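Local coordinates for rhamnosidase B (PDB 2OKX), which probably removes terminal alpha-L-rhamnose residues from glycosides by hydrolysis, as an inverting alpha-L-rhamnosidase of glycoside hydrolase family 78, at residues A[195-205]-A[523-532]. Numbering follows the deposited sequence.
Sequences IPFLTEEKLYP and EIYIRQSTYP
Leu-203 and Ile-526 form an antiparallel hydrogen-bonded pair, joined by Leu-203 N to Ile-526 O at 2.9 Å and the reciprocal bond; the axes of strands 201-203 and 523-528 run at 151° to each other, and Glu-201 and Gln-528 form the second such pair, with a more bent bond from Gln-528 N to Glu-201 O. Between these pairs, Lys-202 faces Arg-527 in a non-hydrogen-bonded pair. The Lys-202 chain, extended from a CG anti to the backbone N (chi1 -173°), runs across one face of the Tyr-525 ring. Its CE lies 3.7 Å from the centroid of that ring and only 6° off the normal, a CH-pi contact, while NZ adds a cation-pi contact. NZ continues to Glu-523 OE2 at 2.7 Å, a salt bridge that meets the carboxylate on its syn side. Tyr-204 OH donates to the other oxygen, Glu-523 OE1 (3.0 Å), from above the carboxylate plane, so both oxygens are held. Further along, Arg-527 NE bonds Glu-200 OE1 at 2.8 Å; the oxygen lies in the guanidinium plane and uses its anti lone pair, and Glu-200 OE2 has a second partner in Arg-61. Beyond the strands, Thr-199 N donates to Thr-530 O (2.8 Å), and Thr-199 OG1 rather than a backbone oxygen accepts from Thr-530 N. Pro-196 CG packs on Pro-532 CG (3.6 Å), and Ile-195 meets the edge of the Tyr-531 ring, which also touches helix 595-603. The arrangement is an antiparallel pairing of sequence-distant strands: short strand 201-203 flanks strand 520-528, which also pairs with strand 450-457 in the concanavalin-like region.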
ATOM      1  N   ILE A 195      -8.243  13.360  11.727  1.00 22.19           N
ATOM      2  CA  ILE A 195      -7.983  14.017  10.444  1.00 21.82           C
ATOM      3  C   ILE A 195      -9.320  14.278   9.766  1.00 22.94           C
ATOM      4  O   ILE A 195     -10.322  13.645  10.090  1.00 22.99           O
ATOM      5  CB  ILE A 195      -7.145  13.152   9.458  1.00 20.76           C
ATOM      6  CG1 ILE A 195      -7.762  11.757   9.325  1.00 20.62           C
ATOM      7  CG2 ILE A 195      -5.697  13.106   9.887  1.00 19.73           C
ATOM      8  CD1 ILE A 195      -7.326  11.018   8.069  1.00 20.81           C
ATOM      9  N   PRO A 196      -9.356  15.228   8.821  1.00 23.30           N
ATOM     10  CA  PRO A 196     -10.616  15.508   8.129  1.00 21.70           C
ATOM     11  C   PRO A 196     -10.962  14.313   7.248  1.00 20.71           C
ATOM     12  O   PRO A 196     -10.206  13.341   7.199  1.00 18.25           O
ATOM     13  CB  PRO A 196     -10.294  16.765   7.322  1.00 23.61           C
ATOM     14  CG  PRO A 196      -8.826  16.627   7.050  1.00 24.50           C
ATOM     15  CD  PRO A 196      -8.291  16.143   8.379  1.00 22.03           C
ATOM     16  N   PHE A 197     -12.096  14.379   6.557  1.00 20.02           N
ATOM     17  CA  PHE A 197     -12.518  13.284   5.696  1.00 19.81           C
ATOM     18  C   PHE A 197     -11.785  13.271   4.359  1.00 20.42           C
ATOM     19  O   PHE A 197     -11.291  14.297   3.896  1.00 19.99           O
ATOM     20  CB  PHE A 197     -14.031  13.351   5.465  1.00 21.39           C
ATOM     21  CG  PHE A 197     -14.846  12.980   6.680  1.00 22.35           C
ATOM     22  CD1 PHE A 197     -14.745  11.710   7.238  1.00 22.46           C
ATOM     23  CD2 PHE A 197     -15.708  13.900   7.266  1.00 23.08           C
ATOM     24  CE1 PHE A 197     -15.490  11.357   8.365  1.00 23.68           C
ATOM     25  CE2 PHE A 197     -16.459  13.558   8.393  1.00 24.94           C
ATOM     26  CZ  PHE A 197     -16.348  12.281   8.942  1.00 23.34           C
ATOM     27  N   LEU A 198     -11.715  12.094   3.744  1.00 19.05           N
ATOM     28  CA  LEU A 198     -11.038  11.949   2.463  1.00 20.02           C
ATOM     29  C   LEU A 198     -11.907  12.485   1.334  1.00 20.20           C
ATOM     30  O   LEU A 198     -13.113  12.688   1.492  1.00 19.91           O
ATOM     31  CB  LEU A 198     -10.706  10.475   2.192  1.00 19.41           C
ATOM     32  CG  LEU A 198      -9.862   9.718   3.231  1.00 20.75           C
ATOM     33  CD1 LEU A 198      -9.410   8.385   2.638  1.00 19.41           C
ATOM     34  CD2 LEU A 198      -8.650  10.547   3.629  1.00 19.23           C
ATOM     35  N   THR A 199     -11.282  12.723   0.190  1.00 19.83           N
ATOM     36  CA  THR A 199     -12.006  13.215  -0.968  1.00 18.50           C
ATOM     37  C   THR A 199     -12.628  12.011  -1.652  1.00 18.55           C
ATOM     38  O   THR A 199     -12.350  10.869  -1.309  1.00 17.77           O
ATOM     39  CB  THR A 199     -11.062  13.844  -2.015  1.00 18.00           C
ATOM     40  OG1 THR A 199     -10.274  12.805  -2.607  1.00 18.63           O
ATOM     41  CG2 THR A 199     -10.137  14.862  -1.385  1.00 18.16           C
ATOM     42  N   GLU A 200     -13.488  12.283  -2.618  1.00 19.47           N
ATOM     43  CA  GLU A 200     -14.078  11.243  -3.435  1.00 20.67           C
ATOM     44  C   GLU A 200     -14.618  11.986  -4.640  1.00 20.78           C
ATOM     45  O   GLU A 200     -15.672  12.616  -4.578  1.00 19.08           O
ATOM     46  CB  GLU A 200     -15.181  10.462  -2.708  1.00 19.92           C
ATOM     47  CG  GLU A 200     -15.700   9.297  -3.567  1.00 23.11           C
ATOM     48  CD  GLU A 200     -16.228   8.110  -2.764  1.00 24.85           C
ATOM     49  OE1 GLU A 200     -17.019   7.327  -3.328  1.00 23.46           O
ATOM     50  OE2 GLU A 200     -15.842   7.946  -1.584  1.00 24.38           O
ATOM     51  N   GLU A 201     -13.855  11.957  -5.729  1.00 21.49           N
ATOM     52  CA  GLU A 201     -14.272  12.655  -6.929  1.00 22.54           C
ATOM     53  C   GLU A 201     -14.305  11.747  -8.139  1.00 21.52           C
ATOM     54  O   GLU A 201     -13.358  11.011  -8.430  1.00 19.22           O
ATOM     55  CB  GLU A 201     -13.389  13.889  -7.188  1.00 27.63           C
ATOM     56  CG  GLU A 201     -11.950  13.634  -7.568  1.00 29.16           C
ATOM     57  CD  GLU A 201     -11.132  14.927  -7.671  1.00 30.90           C
ATOM     58  OE1 GLU A 201     -11.461  15.801  -8.499  1.00 32.24           O
ATOM     59  OE2 GLU A 201     -10.149  15.070  -6.915  1.00 30.46           O
ATOM     60  N   LYS A 202     -15.431  11.805  -8.829  1.00 20.94           N
ATOM     61  CA  LYS A 202     -15.657  10.999 -10.011  1.00 20.56           C
ATOM     62  C   LYS A 202     -14.818  11.529 -11.157  1.00 19.47           C
ATOM     63  O   LYS A 202     -14.960  12.683 -11.564  1.00 16.90           O
ATOM     64  CB  LYS A 202     -17.138  11.042 -10.372  1.00 21.50           C
ATOM     65  CG  LYS A 202     -17.549  10.124 -11.494  1.00 21.86           C
ATOM     66  CD  LYS A 202     -19.057  10.189 -11.658  1.00 22.31           C
ATOM     67  CE  LYS A 202     -19.552   9.261 -12.751  1.00 21.38           C
ATOM     68  NZ  LYS A 202     -21.042   9.310 -12.816  1.00 22.96           N
ATOM     69  N   LEU A 203     -13.931  10.681 -11.657  1.00 18.37           N
ATOM     70  CA  LEU A 203     -13.063  11.043 -12.766  1.00 19.29           C
ATOM     71  C   LEU A 203     -13.244  10.031 -13.885  1.00 19.25           C
ATOM     72  O   LEU A 203     -13.238   8.821 -13.648  1.00 19.60           O
ATOM     73  CB  LEU A 203     -11.600  11.060 -12.310  1.00 17.99           C
ATOM     74  CG  LEU A 203     -11.257  12.065 -11.210  1.00 18.45           C
ATOM     75  CD1 LEU A 203      -9.804  11.887 -10.785  1.00 17.11           C
ATOM     76  CD2 LEU A 203     -11.515  13.483 -11.718  1.00 17.02           C
ATOM     77  N   TYR A 204     -13.430  10.529 -15.103  1.00 17.95           N
ATOM     78  CA  TYR A 204     -13.596   9.657 -16.251  1.00 18.19           C
ATOM     79  C   TYR A 204     -12.231   9.297 -16.827  1.00 18.58           C
ATOM     80  O   TYR A 204     -11.255  10.013 -16.611  1.00 17.61           O
ATOM     81  CB  TYR A 204     -14.456  10.333 -17.323  1.00 19.34           C
ATOM     82  CG  TYR A 204     -15.915  10.424 -16.948  1.00 20.00           C
ATOM     83  CD1 TYR A 204     -16.372  11.405 -16.065  1.00 21.26           C
ATOM     84  CD2 TYR A 204     -16.832   9.487 -17.428  1.00 21.19           C
ATOM     85  CE1 TYR A 204     -17.709  11.444 -15.666  1.00 22.85           C
ATOM     86  CE2 TYR A 204     -18.166   9.518 -17.034  1.00 20.83           C
ATOM     87  CZ  TYR A 204     -18.596  10.492 -16.156  1.00 21.31           C
ATOM     88  OH  TYR A 204     -19.908  10.502 -15.747  1.00 25.65           O
ATOM     89  N   PRO A 205     -12.143   8.164 -17.547  1.00 17.50           N
ATOM     90  CA  PRO A 205     -10.895   7.700 -18.160  1.00 16.83           C
ATOM     91  C   PRO A 205     -10.446   8.631 -19.285  1.00 17.75           C
ATOM     92  O   PRO A 205     -11.225   9.454 -19.760  1.00 17.69           O
ATOM     93  CB  PRO A 205     -11.258   6.309 -18.682  1.00 16.34           C
ATOM     94  CG  PRO A 205     -12.331   5.856 -17.734  1.00 16.07           C
ATOM     95  CD  PRO A 205     -13.174   7.112 -17.615  1.00 17.92           C
ATOM     96  N   GLU A 523     -21.096   4.084 -18.758  1.00 20.02           N
ATOM     97  CA  GLU A 523     -19.900   4.720 -18.222  1.00 22.70           C
ATOM     98  C   GLU A 523     -19.078   3.811 -17.324  1.00 22.66           C
ATOM     99  O   GLU A 523     -19.613   2.954 -16.615  1.00 22.16           O
ATOM    100  CB  GLU A 523     -20.245   6.001 -17.457  1.00 22.46           C
ATOM    101  CG  GLU A 523     -21.220   5.836 -16.308  1.00 26.20           C
ATOM    102  CD  GLU A 523     -21.493   7.154 -15.605  1.00 27.97           C
ATOM    103  OE1 GLU A 523     -21.674   8.168 -16.308  1.00 32.14           O
ATOM    104  OE2 GLU A 523     -21.532   7.183 -14.356  1.00 26.80           O
ATOM    105  N   ILE A 524     -17.764   3.992 -17.399  1.00 21.36           N
ATOM    106  CA  ILE A 524     -16.807   3.259 -16.585  1.00 20.84           C
ATOM    107  C   ILE A 524     -15.920   4.398 -16.088  1.00 21.09           C
ATOM    108  O   ILE A 524     -15.515   5.266 -16.868  1.00 19.33           O
ATOM    109  CB  ILE A 524     -16.006   2.219 -17.426  1.00 22.00           C
ATOM    110  CG1 ILE A 524     -14.926   1.557 -16.564  1.00 25.13           C
ATOM    111  CG2 ILE A 524     -15.385   2.875 -18.637  1.00 23.40           C
ATOM    112  CD1 ILE A 524     -15.464   0.741 -15.396  1.00 26.30           C
ATOM    113  N   TYR A 525     -15.648   4.419 -14.790  1.00 19.20           N
ATOM    114  CA  TYR A 525     -14.861   5.504 -14.217  1.00 18.36           C
ATOM    115  C   TYR A 525     -14.283   5.089 -12.877  1.00 18.37           C
ATOM    116  O   TYR A 525     -14.452   3.952 -12.437  1.00 18.29           O
ATOM    117  CB  TYR A 525     -15.770   6.710 -13.988  1.00 19.15           C
ATOM    118  CG  TYR A 525     -16.958   6.367 -13.109  1.00 20.84           C
ATOM    119  CD1 TYR A 525     -18.146   5.877 -13.659  1.00 20.93           C
ATOM    120  CD2 TYR A 525     -16.867   6.457 -11.719  1.00 19.91           C
ATOM    121  CE1 TYR A 525     -19.211   5.479 -12.843  1.00 19.72           C
ATOM    122  CE2 TYR A 525     -17.919   6.062 -10.899  1.00 20.38           C
ATOM    123  CZ  TYR A 525     -19.087   5.573 -11.466  1.00 21.20           C
ATOM    124  OH  TYR A 525     -20.116   5.168 -10.646  1.00 21.61           O
ATOM    125  N   ILE A 526     -13.602   6.025 -12.227  1.00 17.74           N
ATOM    126  CA  ILE A 526     -13.051   5.761 -10.909  1.00 17.32           C
ATOM    127  C   ILE A 526     -13.392   6.928 -10.004  1.00 17.08           C
ATOM    128  O   ILE A 526     -13.395   8.081 -10.439  1.00 16.84           O
ATOM    129  CB  ILE A 526     -11.506   5.579 -10.928  1.00 17.25           C
ATOM    130  CG1 ILE A 526     -11.037   5.114  -9.545  1.00 15.59           C
ATOM    131  CG2 ILE A 526     -10.803   6.900 -11.305  1.00 15.66           C
ATOM    132  CD1 ILE A 526      -9.564   4.727  -9.465  1.00 14.07           C
ATOM    133  N   ARG A 527     -13.739   6.631  -8.758  1.00 17.16           N
ATOM    134  CA  ARG A 527     -14.010   7.693  -7.808  1.00 18.64           C
ATOM    135  C   ARG A 527     -12.702   7.777  -7.042  1.00 18.87           C
ATOM    136  O   ARG A 527     -12.446   6.990  -6.126  1.00 19.58           O
ATOM    137  CB  ARG A 527     -15.185   7.330  -6.886  1.00 19.07           C
ATOM    138  CG  ARG A 527     -16.521   7.213  -7.632  1.00 20.55           C
ATOM    139  CD  ARG A 527     -17.695   6.913  -6.697  1.00 19.34           C
ATOM    140  NE  ARG A 527     -17.981   8.036  -5.810  1.00 19.97           N
ATOM    141  CZ  ARG A 527     -18.638   9.135  -6.170  1.00 19.81           C
ATOM    142  NH1 ARG A 527     -19.100   9.272  -7.409  1.00 19.25           N
ATOM    143  NH2 ARG A 527     -18.818  10.110  -5.292  1.00 21.21           N
ATOM    144  N   GLN A 528     -11.846   8.704  -7.457  1.00 19.94           N
ATOM    145  CA  GLN A 528     -10.550   8.873  -6.812  1.00 17.66           C
ATOM    146  C   GLN A 528     -10.749   9.346  -5.387  1.00 17.56           C
ATOM    147  O   GLN A 528     -11.629  10.162  -5.114  1.00 17.68           O
ATOM    148  CB  GLN A 528      -9.684   9.874  -7.587  1.00 17.52           C
ATOM    149  CG  GLN A 528      -8.317  10.117  -6.957  1.00 18.93           C
ATOM    150  CD  GLN A 528      -7.351  10.774  -7.919  1.00 20.62           C
ATOM    151  OE1 GLN A 528      -6.918  10.164  -8.895  1.00 19.91           O
ATOM    152  NE2 GLN A 528      -7.018  12.030  -7.657  1.00 21.25           N
ATOM    153  N   SER A 529      -9.926   8.831  -4.480  1.00 17.53           N
ATOM    154  CA  SER A 529     -10.031   9.184  -3.071  1.00 18.14           C
ATOM    155  C   SER A 529      -8.667   9.344  -2.413  1.00 17.40           C
ATOM    156  O   SER A 529      -7.875   8.407  -2.388  1.00 17.90           O
ATOM    157  CB  SER A 529     -10.826   8.105  -2.326  1.00 19.10           C
ATOM    158  OG  SER A 529     -10.824   8.346  -0.928  1.00 19.38           O
ATOM    159  N   THR A 530      -8.397  10.535  -1.882  1.00 16.95           N
ATOM    160  CA  THR A 530      -7.134  10.798  -1.204  1.00 16.72           C
ATOM    161  C   THR A 530      -7.372  11.733  -0.032  1.00 16.07           C
ATOM    162  O   THR A 530      -8.482  12.217   0.180  1.00 16.38           O
ATOM    163  CB  THR A 530      -6.108  11.502  -2.127  1.00 17.79           C
ATOM    164  OG1 THR A 530      -6.510  12.865  -2.327  1.00 16.49           O
ATOM    165  CG2 THR A 530      -6.026  10.807  -3.485  1.00 16.85           C
ATOM    166  N   TYR A 531      -6.317  11.986   0.732  1.00 17.65           N
ATOM    167  CA  TYR A 531      -6.404  12.914   1.842  1.00 17.40           C
ATOM    168  C   TYR A 531      -6.766  14.231   1.157  1.00 18.17           C
ATOM    169  O   TYR A 531      -6.377  14.456   0.012  1.00 17.43           O
ATOM    170  CB  TYR A 531      -5.044  13.019   2.540  1.00 17.73           C
ATOM    171  CG  TYR A 531      -5.060  13.871   3.787  1.00 19.71           C
ATOM    172  CD1 TYR A 531      -4.817  15.245   3.724  1.00 18.79           C
ATOM    173  CD2 TYR A 531      -5.356  13.308   5.030  1.00 19.00           C
ATOM    174  CE1 TYR A 531      -4.865  16.035   4.869  1.00 20.39           C
ATOM    175  CE2 TYR A 531      -5.414  14.087   6.180  1.00 20.08           C
ATOM    176  CZ  TYR A 531      -5.166  15.448   6.093  1.00 21.39           C
ATOM    177  OH  TYR A 531      -5.210  16.215   7.235  1.00 22.01           O
ATOM    178  N   PRO A 532      -7.529  15.107   1.832  1.00 16.36           N
ATOM    179  CA  PRO A 532      -7.906  16.382   1.214  1.00 18.54           C
ATOM    180  C   PRO A 532      -6.725  17.323   0.993  1.00 20.76           C
ATOM    181  O   PRO A 532      -6.290  18.016   1.909  1.00 22.01           O
ATOM    182  CB  PRO A 532      -8.935  16.949   2.192  1.00 18.25           C
ATOM    183  CG  PRO A 532      -8.457  16.424   3.514  1.00 16.03           C
ATOM    184  CD  PRO A 532      -8.099  14.989   3.187  1.00 16.38           C
TER